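PDB 1NHY: elongation factor 1-gamma 1 from Saccharomyces cerevisiae, which is a subunit of the eukaryotic translation elongation factor 1 complex and probably plays a part in anchoring that complex to other cellular components. Local coordinates for residues R42-K48 against K59-A63; Q3-N9 against V49-P55; F169-F173 against I188-F192. All blocks are in the same frame, centred on the assembly; numbering follows the deposited sequence.

How the interactions relate
All three contacts lie in the GST-like N-terminal part of the protein. Interactions 1 and 2 belong to its thioredoxin-like half, and their centres are about 8 Å apart. They share one sheet, in which strands 51-53 and 59-61 are neighbours. Leu60 O lies 2.9 Å from Phe52 N, a probable hydrogen bond. Asp43 OD2 lies 3.1 Å from Tyr7 OH, also a probable hydrogen bond. Interaction 3 joins two helices of the all-helical half, across the centre of the chain. Its centre is about 29 Å from that of interaction 1 and about 28 Å from that of interaction 2. The nearest atoms are about 13 Å and 9 Å away, respectively.

Interaction 1 (R42-K48 against K59-A63); sequences RDFPLKK and KLTEA
Phe44 and Thr61 make the close part of this contact. The Phe44 ring lies alongside the threonine side chain, and its CE1 atom is 3.5 Å from the methyl Thr61 CG2. The same ring atom also nears the backbone, with Phe44 CE1 3.5 Å from Leu60 O. The ring reaches the strand because CG stands anti to the carbonyl carbon, beside the backbone N (chi1 -63°). Phe44 follows helix 37-43 and opens a type I turn that ends at Lys47, on the link that leads back into the sheet in the thioredoxin-like fold of GST N-terminal domains. The Phe44 ring also rests on Ala51 and Val53 of the adjacent strand 51-53. An alanine here is likely to open a gap between the turn and strand 59-61 and leave Thr61 CG2 without its aromatic neighbour. The two ends of the contact are looser and nearer solvent. At one, the extended Lys59 chain runs to the end of helix 37-43, and Lys59 NZ gives a weak hydrogen bond to Asp43 O at 3.4 Å. At the other, the bent Lys48 chain meets Glu62 crosswise, and Lys48 NZ makes a salt bridge to Glu62 OE2 at 3.6 Å.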
loop_
_atom_site.group_PDB
_atom_site.type_symbol
_atom_site.label_atom_id
_atom_site.label_comp_id
_atom_site.label_asym_id
_atom_site.label_seq_id
_atom_site.Cartn_x
_atom_site.Cartn_y
_atom_site.Cartn_z
ATOM N N ARG A 42 -5.900 -23.760 -9.916
ATOM C CA ARG A 42 -6.796 -23.875 -11.060
ATOM C C ARG A 42 -7.151 -22.504 -11.657
ATOM O O ARG A 42 -7.291 -22.373 -12.867
ATOM C CB ARG A 42 -8.083 -24.621 -10.655
ATOM C CG ARG A 42 -9.267 -24.372 -11.588
ATOM C CD ARG A 42 -10.532 -25.136 -11.197
ATOM N NE ARG A 42 -11.672 -24.673 -11.997
ATOM C CZ ARG A 42 -12.859 -25.278 -12.071
ATOM N NH1 ARG A 42 -13.083 -26.397 -11.390
ATOM N NH2 ARG A 42 -13.826 -24.761 -12.825
ATOM N N ASP A 43 -7.283 -21.486 -10.807
ATOM C CA ASP A 43 -7.645 -20.145 -11.253
ATOM C C ASP A 43 -6.448 -19.296 -11.628
ATOM O O ASP A 43 -6.546 -18.429 -12.497
ATOM C CB ASP A 43 -8.441 -19.429 -10.162
ATOM C CG ASP A 43 -9.733 -20.132 -9.832
ATOM O OD1 ASP A 43 -9.983 -21.194 -10.426
ATOM O OD2 ASP A 43 -10.499 -19.629 -8.985
ATOM N N PHE A 44 -5.320 -19.535 -10.970
ATOM C CA PHE A 44 -4.123 -18.758 -11.247
ATOM C C PHE A 44 -2.882 -19.623 -11.293
ATOM O O PHE A 44 -2.047 -19.585 -10.396
ATOM C CB PHE A 44 -3.964 -17.657 -10.195
ATOM C CG PHE A 44 -5.082 -16.662 -10.200
ATOM C CD1 PHE A 44 -4.951 -15.456 -10.870
ATOM C CD2 PHE A 44 -6.299 -16.965 -9.595
ATOM C CE1 PHE A 44 -6.013 -14.562 -10.935
ATOM C CE2 PHE A 44 -7.365 -16.085 -9.655
ATOM C CZ PHE A 44 -7.226 -14.883 -10.328
ATOM N N PRO A 45 -2.750 -20.426 -12.353
ATOM C CA PRO A 45 -1.603 -21.318 -12.540
ATOM C C PRO A 45 -0.258 -20.655 -12.246
ATOM O O PRO A 45 0.728 -21.335 -11.987
ATOM C CB PRO A 45 -1.749 -21.746 -13.997
ATOM C CG PRO A 45 -3.254 -21.867 -14.129
ATOM C CD PRO A 45 -3.729 -20.591 -13.446
ATOM N N LEU A 46 -0.211 -19.332 -12.286
ATOM C CA LEU A 46 1.032 -18.640 -11.986
ATOM C C LEU A 46 1.162 -18.487 -10.472
ATOM O O LEU A 46 2.123 -17.886 -9.979
ATOM C CB LEU A 46 1.029 -17.262 -12.618
ATOM C CG LEU A 46 0.689 -17.232 -14.103
ATOM C CD1 LEU A 46 0.371 -15.785 -14.519
ATOM C CD2 LEU A 46 1.850 -17.801 -14.901
ATOM N N LYS A 47 0.174 -19.024 -9.752
ATOM C CA LYS A 47 0.128 -18.974 -8.287
ATOM C C LYS A 47 0.695 -17.666 -7.713
ATOM O O LYS A 47 1.503 -17.689 -6.782
ATOM C CB LYS A 47 0.900 -20.155 -7.695
ATOM C CG LYS A 47 0.380 -21.511 -8.103
ATOM C CD LYS A 47 1.214 -22.623 -7.491
ATOM C CE LYS A 47 0.651 -23.984 -7.889
ATOM N NZ LYS A 47 1.234 -25.143 -7.128
ATOM N N LYS A 48 0.270 -16.533 -8.268
ATOM C CA LYS A 48 0.730 -15.226 -7.819
ATOM C C LYS A 48 -0.408 -14.497 -7.092
ATOM O O LYS A 48 -1.586 -14.765 -7.329
ATOM C CB LYS A 48 1.206 -14.422 -9.030
ATOM C CG LYS A 48 1.450 -12.945 -8.747
ATOM C CD LYS A 48 1.001 -12.049 -9.925
ATOM C CE LYS A 48 0.922 -10.567 -9.520
ATOM N NZ LYS A 48 2.204 -10.065 -8.912
ATOM N N LYS A 59 -10.855 -12.916 -14.588
ATOM C CA LYS A 59 -9.682 -13.021 -13.740
ATOM C C LYS A 59 -8.884 -11.738 -13.828
ATOM O O LYS A 59 -8.937 -11.021 -14.823
ATOM C CB LYS A 59 -8.862 -14.259 -14.119
ATOM C CG LYS A 59 -9.616 -15.541 -13.762
ATOM C CD LYS A 59 -8.952 -16.795 -14.276
ATOM C CE LYS A 59 -9.805 -18.006 -13.914
ATOM N NZ LYS A 59 -9.225 -19.298 -14.406
ATOM N N LEU A 60 -8.164 -11.433 -12.764
ATOM C CA LEU A 60 -7.402 -10.206 -12.723
ATOM C C LEU A 60 -6.327 -10.351 -11.655
ATOM O O LEU A 60 -6.517 -11.061 -10.662
ATOM C CB LEU A 60 -8.355 -9.047 -12.390
ATOM C CG LEU A 60 -7.710 -7.698 -12.088
ATOM C CD1 LEU A 60 -6.896 -7.278 -13.296
ATOM C CD2 LEU A 60 -8.763 -6.654 -11.731
ATOM N N THR A 61 -5.202 -9.684 -11.886
ATOM C CA THR A 61 -4.068 -9.701 -10.978
ATOM C C THR A 61 -3.422 -8.321 -10.914
ATOM O O THR A 61 -3.870 -7.370 -11.562
ATOM C CB THR A 61 -3.007 -10.706 -11.428
ATOM O OG1 THR A 61 -2.631 -10.428 -12.779
ATOM C CG2 THR A 61 -3.548 -12.122 -11.332
ATOM N N GLU A 62 -2.339 -8.234 -10.150
ATOM C CA GLU A 62 -1.624 -6.978 -9.924
ATOM C C GLU A 62 -2.490 -6.167 -8.980
ATOM O O GLU A 62 -3.639 -5.836 -9.284
ATOM C CB GLU A 62 -1.385 -6.218 -11.221
ATOM C CG GLU A 62 -0.631 -7.008 -12.280
ATOM C CD GLU A 62 0.668 -7.652 -11.790
ATOM O OE1 GLU A 62 1.514 -6.934 -11.203
ATOM O OE2 GLU A 62 0.836 -8.879 -12.018
ATOM N N ALA A 63 -1.929 -5.892 -7.809
ATOM C CA ALA A 63 -2.626 -5.168 -6.769
ATOM C C ALA A 63 -3.392 -3.993 -7.327
ATOM O O ALA A 63 -4.624 -4.002 -7.317
ATOM C CB ALA A 63 -1.641 -4.712 -5.712
#

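Interaction 2 (Q3-N9 against V49-P55); sequences QGTLYAN and VPAFVGP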
loop_
_atom_site.group_PDB
_atom_site.type_symbol
_atom_site.label_atom_id
_atom_site.label_comp_id
_atom_site.label_asym_id
_atom_site.label_seq_id
_atom_site.Cartn_x
_atom_site.Cartn_y
_atom_site.Cartn_z
ATOM N N GLN A 3 -20.111 -11.605 -5.631
ATOM C CA GLN A 3 -19.242 -10.690 -6.349
ATOM C C GLN A 3 -17.843 -11.169 -6.685
ATOM O O GLN A 3 -17.072 -10.439 -7.310
ATOM C CB GLN A 3 -19.158 -9.383 -5.593
ATOM C CG GLN A 3 -20.442 -8.621 -5.647
ATOM C CD GLN A 3 -20.216 -7.150 -5.473
ATOM O OE1 GLN A 3 -19.766 -6.706 -4.415
ATOM N NE2 GLN A 3 -20.511 -6.374 -6.517
ATOM N N GLY A 4 -17.503 -12.386 -6.274
ATOM C CA GLY A 4 -16.188 -12.898 -6.592
ATOM C C GLY A 4 -15.312 -13.250 -5.415
ATOM O O GLY A 4 -15.673 -13.044 -4.264
ATOM N N THR A 5 -14.137 -13.770 -5.725
ATOM C CA THR A 5 -13.191 -14.182 -4.712
ATOM C C THR A 5 -11.833 -13.503 -4.850
ATOM O O THR A 5 -11.316 -13.323 -5.949
ATOM C CB THR A 5 -12.992 -15.685 -4.780
ATOM O OG1 THR A 5 -14.260 -16.328 -4.598
ATOM C CG2 THR A 5 -12.014 -16.151 -3.711
ATOM N N LEU A 6 -11.243 -13.137 -3.722
ATOM C CA LEU A 6 -9.953 -12.490 -3.745
ATOM C C LEU A 6 -8.892 -13.342 -3.069
ATOM O O LEU A 6 -8.776 -13.333 -1.854
ATOM C CB LEU A 6 -10.057 -11.135 -3.047
ATOM C CG LEU A 6 -8.756 -10.439 -2.617
ATOM C CD1 LEU A 6 -7.827 -10.229 -3.812
ATOM C CD2 LEU A 6 -9.105 -9.110 -1.953
ATOM N N TYR A 7 -8.123 -14.091 -3.851
ATOM C CA TYR A 7 -7.056 -14.907 -3.281
ATOM C C TYR A 7 -5.956 -13.951 -2.834
ATOM O O TYR A 7 -5.314 -13.297 -3.652
ATOM C CB TYR A 7 -6.480 -15.863 -4.320
ATOM C CG TYR A 7 -7.403 -16.973 -4.759
ATOM C CD1 TYR A 7 -7.568 -18.115 -3.985
ATOM C CD2 TYR A 7 -8.097 -16.886 -5.965
ATOM C CE1 TYR A 7 -8.398 -19.148 -4.403
ATOM C CE2 TYR A 7 -8.928 -17.912 -6.389
ATOM C CZ TYR A 7 -9.074 -19.042 -5.603
ATOM O OH TYR A 7 -9.888 -20.070 -6.021
ATOM N N ALA A 8 -5.737 -13.866 -1.530
ATOM C CA ALA A 8 -4.713 -12.975 -1.008
ATOM C C ALA A 8 -4.185 -13.435 0.342
ATOM O O ALA A 8 -4.950 -13.716 1.262
ATOM C CB ALA A 8 -5.272 -11.576 -0.889
ATOM N N ASN A 9 -2.865 -13.521 0.446
ATOM C CA ASN A 9 -2.221 -13.917 1.683
ATOM C C ASN A 9 -2.018 -12.632 2.456
ATOM O O ASN A 9 -2.687 -11.642 2.201
ATOM C CB ASN A 9 -0.862 -14.579 1.411
ATOM C CG ASN A 9 0.202 -13.593 0.901
ATOM O OD1 ASN A 9 0.099 -12.380 1.075
ATOM N ND2 ASN A 9 1.245 -14.131 0.287
ATOM N N VAL A 49 -0.057 -13.564 -6.216
ATOM C CA VAL A 49 -1.058 -12.837 -5.456
ATOM C C VAL A 49 -0.734 -11.332 -5.436
ATOM O O VAL A 49 0.433 -10.959 -5.546
ATOM C CB VAL A 49 -1.105 -13.439 -4.034
ATOM C CG1 VAL A 49 -0.994 -12.368 -2.989
ATOM C CG2 VAL A 49 -2.377 -14.250 -3.873
ATOM N N PRO A 50 -1.755 -10.446 -5.337
ATOM C CA PRO A 50 -3.205 -10.632 -5.233
ATOM C C PRO A 50 -3.806 -11.190 -6.520
ATOM O O PRO A 50 -3.352 -10.897 -7.635
ATOM C CB PRO A 50 -3.712 -9.222 -4.940
ATOM C CG PRO A 50 -2.567 -8.584 -4.272
ATOM C CD PRO A 50 -1.427 -9.030 -5.116
ATOM N N ALA A 51 -4.855 -11.979 -6.343
ATOM C CA ALA A 51 -5.547 -12.619 -7.439
ATOM C C ALA A 51 -7.051 -12.486 -7.213
ATOM O O ALA A 51 -7.572 -12.860 -6.164
ATOM C CB ALA A 51 -5.157 -14.073 -7.481
ATOM N N PHE A 52 -7.757 -11.948 -8.193
ATOM C CA PHE A 52 -9.196 -11.819 -8.053
ATOM C C PHE A 52 -9.956 -12.619 -9.107
ATOM O O PHE A 52 -9.490 -12.772 -10.235
ATOM C CB PHE A 52 -9.620 -10.370 -8.161
ATOM C CG PHE A 52 -11.100 -10.188 -8.035
ATOM C CD1 PHE A 52 -11.706 -10.191 -6.789
ATOM C CD2 PHE A 52 -11.896 -10.050 -9.167
ATOM C CE1 PHE A 52 -13.084 -10.065 -6.673
ATOM C CE2 PHE A 52 -13.275 -9.923 -9.059
ATOM C CZ PHE A 52 -13.867 -9.930 -7.811
ATOM N N VAL A 53 -11.133 -13.114 -8.737
ATOM C CA VAL A 53 -11.959 -13.887 -9.653
ATOM C C VAL A 53 -13.397 -13.490 -9.469
ATOM O O VAL A 53 -13.971 -13.693 -8.403
ATOM C CB VAL A 53 -11.909 -15.377 -9.374
ATOM C CG1 VAL A 53 -12.677 -16.106 -10.443
ATOM C CG2 VAL A 53 -10.494 -15.852 -9.312
ATOM N N GLY A 54 -13.991 -12.934 -10.510
ATOM C CA GLY A 54 -15.380 -12.545 -10.410
ATOM C C GLY A 54 -16.228 -13.523 -11.190
ATOM O O GLY A 54 -15.701 -14.490 -11.743
ATOM N N PRO A 55 -17.549 -13.311 -11.238
ATOM C CA PRO A 55 -18.463 -14.187 -11.968
ATOM C C PRO A 55 -18.086 -14.172 -13.447
ATOM O O PRO A 55 -17.280 -13.331 -13.891
ATOM C CB PRO A 55 -19.825 -13.544 -11.726
ATOM C CG PRO A 55 -19.655 -12.879 -10.403
ATOM C CD PRO A 55 -18.291 -12.264 -10.518
#
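Thr5 and Val53 form a hydrogen-bonded antiparallel pair, with Thr5 N to Val53 O at 2.7 Å and Val53 N to Thr5 O at 2.8 Å. Tyr7 and Ala51 repeat the pattern. Ala51 N reaches Tyr7 O at 3.0 Å, while the return bond from Tyr7 N to Ala51 O is weak because it is bent (128° at the hydrogen). Leu6 and Phe52 are the non-hydrogen-bonded pair between them. There the alpha carbons add CA-H...O contacts, Phe52 CA to Thr5 O and Leu6 CA to Ala51 O.

The apolar contacts divide between the two faces of the sheet. On one, Tyr7 CB meets Ala51 CB at 3.9 Å, and the Tyr7 ring touches Val53 CG2 with its edge at CE2, also 3.9 Å. On the other, the Phe52 ring runs back beside the Thr5 backbone, because CG is anti to the backbone N (chi1 179°). Phe52 CZ ends 3.3 Å from Gln3 O, near the ring plane.

Pro50 follows a cis peptide bond. This is the cis-proline of the thioredoxin fold, which in glutathione transferases borders the glutathione site.

Strand 5-7 pairs on its other edge with strand 29-31, and strand 51-53 with strand 59-61. Helices 12-24 and 63-73 cover Leu6 and Phe52. Helix 37-43 covers the opposite face, that of Tyr7, through Phe40 and Asp43.

Interaction 3 (F169-F173 against I188-F192); sequences FTRYF and IVRWF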
loop_
_atom_site.group_PDB
_atom_site.type_symbol
_atom_site.label_atom_id
_atom_site.label_comp_id
_atom_site.label_asym_id
_atom_site.label_seq_id
_atom_site.Cartn_x
_atom_site.Cartn_y
_atom_site.Cartn_z
ATOM N N PHE A 169 4.904 2.794 2.854
ATOM C CA PHE A 169 5.674 3.339 3.958
ATOM C C PHE A 169 5.898 2.328 5.076
ATOM O O PHE A 169 6.959 2.305 5.694
ATOM C CB PHE A 169 4.964 4.560 4.502
ATOM C CG PHE A 169 5.542 5.846 4.021
ATOM C CD1 PHE A 169 6.777 6.265 4.487
ATOM C CD2 PHE A 169 4.854 6.652 3.110
ATOM C CE1 PHE A 169 7.331 7.483 4.063
ATOM C CE2 PHE A 169 5.401 7.873 2.679
ATOM C CZ PHE A 169 6.644 8.286 3.157
ATOM N N THR A 170 4.903 1.486 5.331
ATOM C CA THR A 170 5.008 0.471 6.371
ATOM C C THR A 170 6.425 -0.103 6.589
ATOM O O THR A 170 7.111 0.307 7.527
ATOM C CB THR A 170 4.003 -0.629 6.077
ATOM O OG1 THR A 170 2.702 -0.030 6.016
ATOM C CG2 THR A 170 4.015 -1.681 7.154
ATOM N N ARG A 171 6.874 -1.019 5.735
ATOM C CA ARG A 171 8.214 -1.599 5.889
ATOM C C ARG A 171 9.313 -0.587 6.258
ATOM O O ARG A 171 10.265 -0.926 6.957
ATOM C CB ARG A 171 8.612 -2.340 4.615
ATOM C CG ARG A 171 7.633 -3.441 4.226
ATOM C CD ARG A 171 7.601 -4.593 5.239
ATOM N NE ARG A 171 6.235 -4.974 5.603
ATOM C CZ ARG A 171 5.803 -6.228 5.747
ATOM N NH1 ARG A 171 6.633 -7.247 5.554
ATOM N NH2 ARG A 171 4.540 -6.466 6.091
ATOM N N TYR A 172 9.204 0.647 5.784
ATOM C CA TYR A 172 10.206 1.647 6.144
ATOM C C TYR A 172 10.083 2.002 7.636
ATOM O O TYR A 172 11.084 2.145 8.336
ATOM C CB TYR A 172 10.030 2.902 5.302
ATOM C CG TYR A 172 10.612 2.800 3.922
ATOM C CD1 TYR A 172 11.990 2.816 3.722
ATOM C CD2 TYR A 172 9.784 2.722 2.804
ATOM C CE1 TYR A 172 12.535 2.764 2.434
ATOM C CE2 TYR A 172 10.317 2.668 1.515
ATOM C CZ TYR A 172 11.692 2.689 1.338
ATOM O OH TYR A 172 12.206 2.659 0.065
ATOM N N PHE A 173 8.853 2.141 8.123
ATOM C CA PHE A 173 8.644 2.461 9.525
ATOM C C PHE A 173 9.033 1.302 10.401
ATOM O O PHE A 173 9.041 1.420 11.611
ATOM C CB PHE A 173 7.188 2.809 9.796
ATOM C CG PHE A 173 6.840 4.202 9.429
ATOM C CD1 PHE A 173 7.526 5.267 9.993
ATOM C CD2 PHE A 173 5.868 4.451 8.472
ATOM C CE1 PHE A 173 7.256 6.565 9.612
ATOM C CE2 PHE A 173 5.585 5.751 8.076
ATOM C CZ PHE A 173 6.286 6.815 8.646
ATOM N N ILE A 188 4.750 13.155 7.940
ATOM C CA ILE A 188 4.652 11.770 7.494
ATOM C C ILE A 188 4.033 10.911 8.598
ATOM O O ILE A 188 3.123 10.115 8.339
ATOM C CB ILE A 188 6.044 11.197 7.130
ATOM C CG1 ILE A 188 6.731 12.110 6.112
ATOM C CG2 ILE A 188 5.903 9.780 6.572
ATOM C CD1 ILE A 188 5.917 12.351 4.869
ATOM N N VAL A 189 4.526 11.087 9.825
ATOM C CA VAL A 189 4.020 10.327 10.968
ATOM C C VAL A 189 2.546 10.625 11.211
ATOM O O VAL A 189 1.712 9.712 11.230
ATOM C CB VAL A 189 4.800 10.656 12.241
ATOM C CG1 VAL A 189 4.300 9.789 13.367
ATOM C CG2 VAL A 189 6.284 10.439 12.008
ATOM N N ARG A 190 2.237 11.904 11.403
ATOM C CA ARG A 190 0.864 12.339 11.608
ATOM C C ARG A 190 -0.036 11.589 10.618
ATOM O O ARG A 190 -0.915 10.808 11.011
ATOM C CB ARG A 190 0.762 13.842 11.353
ATOM C CG ARG A 190 -0.654 14.355 11.362
ATOM C CD ARG A 190 -0.705 15.829 11.049
ATOM N NE ARG A 190 -0.259 16.146 9.697
ATOM C CZ ARG A 190 -0.803 15.647 8.589
ATOM N NH1 ARG A 190 -1.818 14.787 8.653
ATOM N NH2 ARG A 190 -0.350 16.040 7.404
ATOM N N TRP A 191 0.228 11.843 9.328
ATOM C CA TRP A 191 -0.467 11.258 8.190
ATOM C C TRP A 191 -0.550 9.738 8.282
ATOM O O TRP A 191 -1.630 9.150 8.163
ATOM C CB TRP A 191 0.275 11.662 6.899
ATOM C CG TRP A 191 -0.106 10.883 5.635
ATOM C CD1 TRP A 191 -1.245 11.028 4.879
ATOM C CD2 TRP A 191 0.620 9.782 5.055
ATOM N NE1 TRP A 191 -1.272 10.081 3.878
ATOM C CE2 TRP A 191 -0.146 9.305 3.960
ATOM C CE3 TRP A 191 1.837 9.154 5.357
ATOM C CZ2 TRP A 191 0.263 8.219 3.168
ATOM C CZ3 TRP A 191 2.245 8.074 4.573
ATOM C CH2 TRP A 191 1.456 7.619 3.486
ATOM N N PHE A 192 0.594 9.110 8.489
ATOM C CA PHE A 192 0.648 7.667 8.561
ATOM C C PHE A 192 -0.379 7.095 9.527
ATOM O O PHE A 192 -1.206 6.251 9.148
ATOM C CB PHE A 192 2.057 7.218 8.955
ATOM C CG PHE A 192 2.263 5.735 8.873
ATOM C CD1 PHE A 192 2.039 5.051 7.679
ATOM C CD2 PHE A 192 2.664 5.015 9.990
ATOM C CE1 PHE A 192 2.220 3.674 7.599
ATOM C CE2 PHE A 192 2.851 3.640 9.921
ATOM C CZ PHE A 192 2.624 2.964 8.726
#
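Segments 169-173 and 188-192 are helical, and their axes cross at -120° with a closest approach of 12.3 Å. This wide spacing is filled by large side chains, mostly aromatic. Phe173 and Phe192 come in from opposite helices and their rings overlap. Their planes are 33° apart, with ring centres separated by 4.3 Å. Phe173 CD2 lies over the middle of one face of the Phe192 ring, and Phe173 CE2 is 3.4 Å from Phe192 CG. Phe192 reaches out between the helices because its CG is anti to the backbone N (chi1 -172°).

Ile188 serves two rings with one methyl. Ile188 CG2 sits over a face of the Phe169 ring, 4.0 Å from its centre, in a CH-pi contact. The same CG2 meets Phe173 at the ring edge, 3.6 Å from Phe173 CZ. Phe169 and Trp191 meet crosswise as an oblique pair, where Phe169 CD2 lies 3.3 Å from Trp191 CZ3, at the edge of the indole. Thr170 OG1 comes to the edge of the Phe192 ring at CZ.

The contact lies in the helical C-terminal half of the GST-like fold and joins helix 160-175 to helix 186-197. Phe143 of helix 126-147 meets Phe169 edge-to-face, and Phe177 does the same to Phe173.

The polar atoms of the core look elsewhere: Trp191 NE1 bonds Asp162 OD1, and Thr170 OG1 bonds Tyr205 OH. What holds the two segments together is therefore apolar burial and the fit of ring against ring.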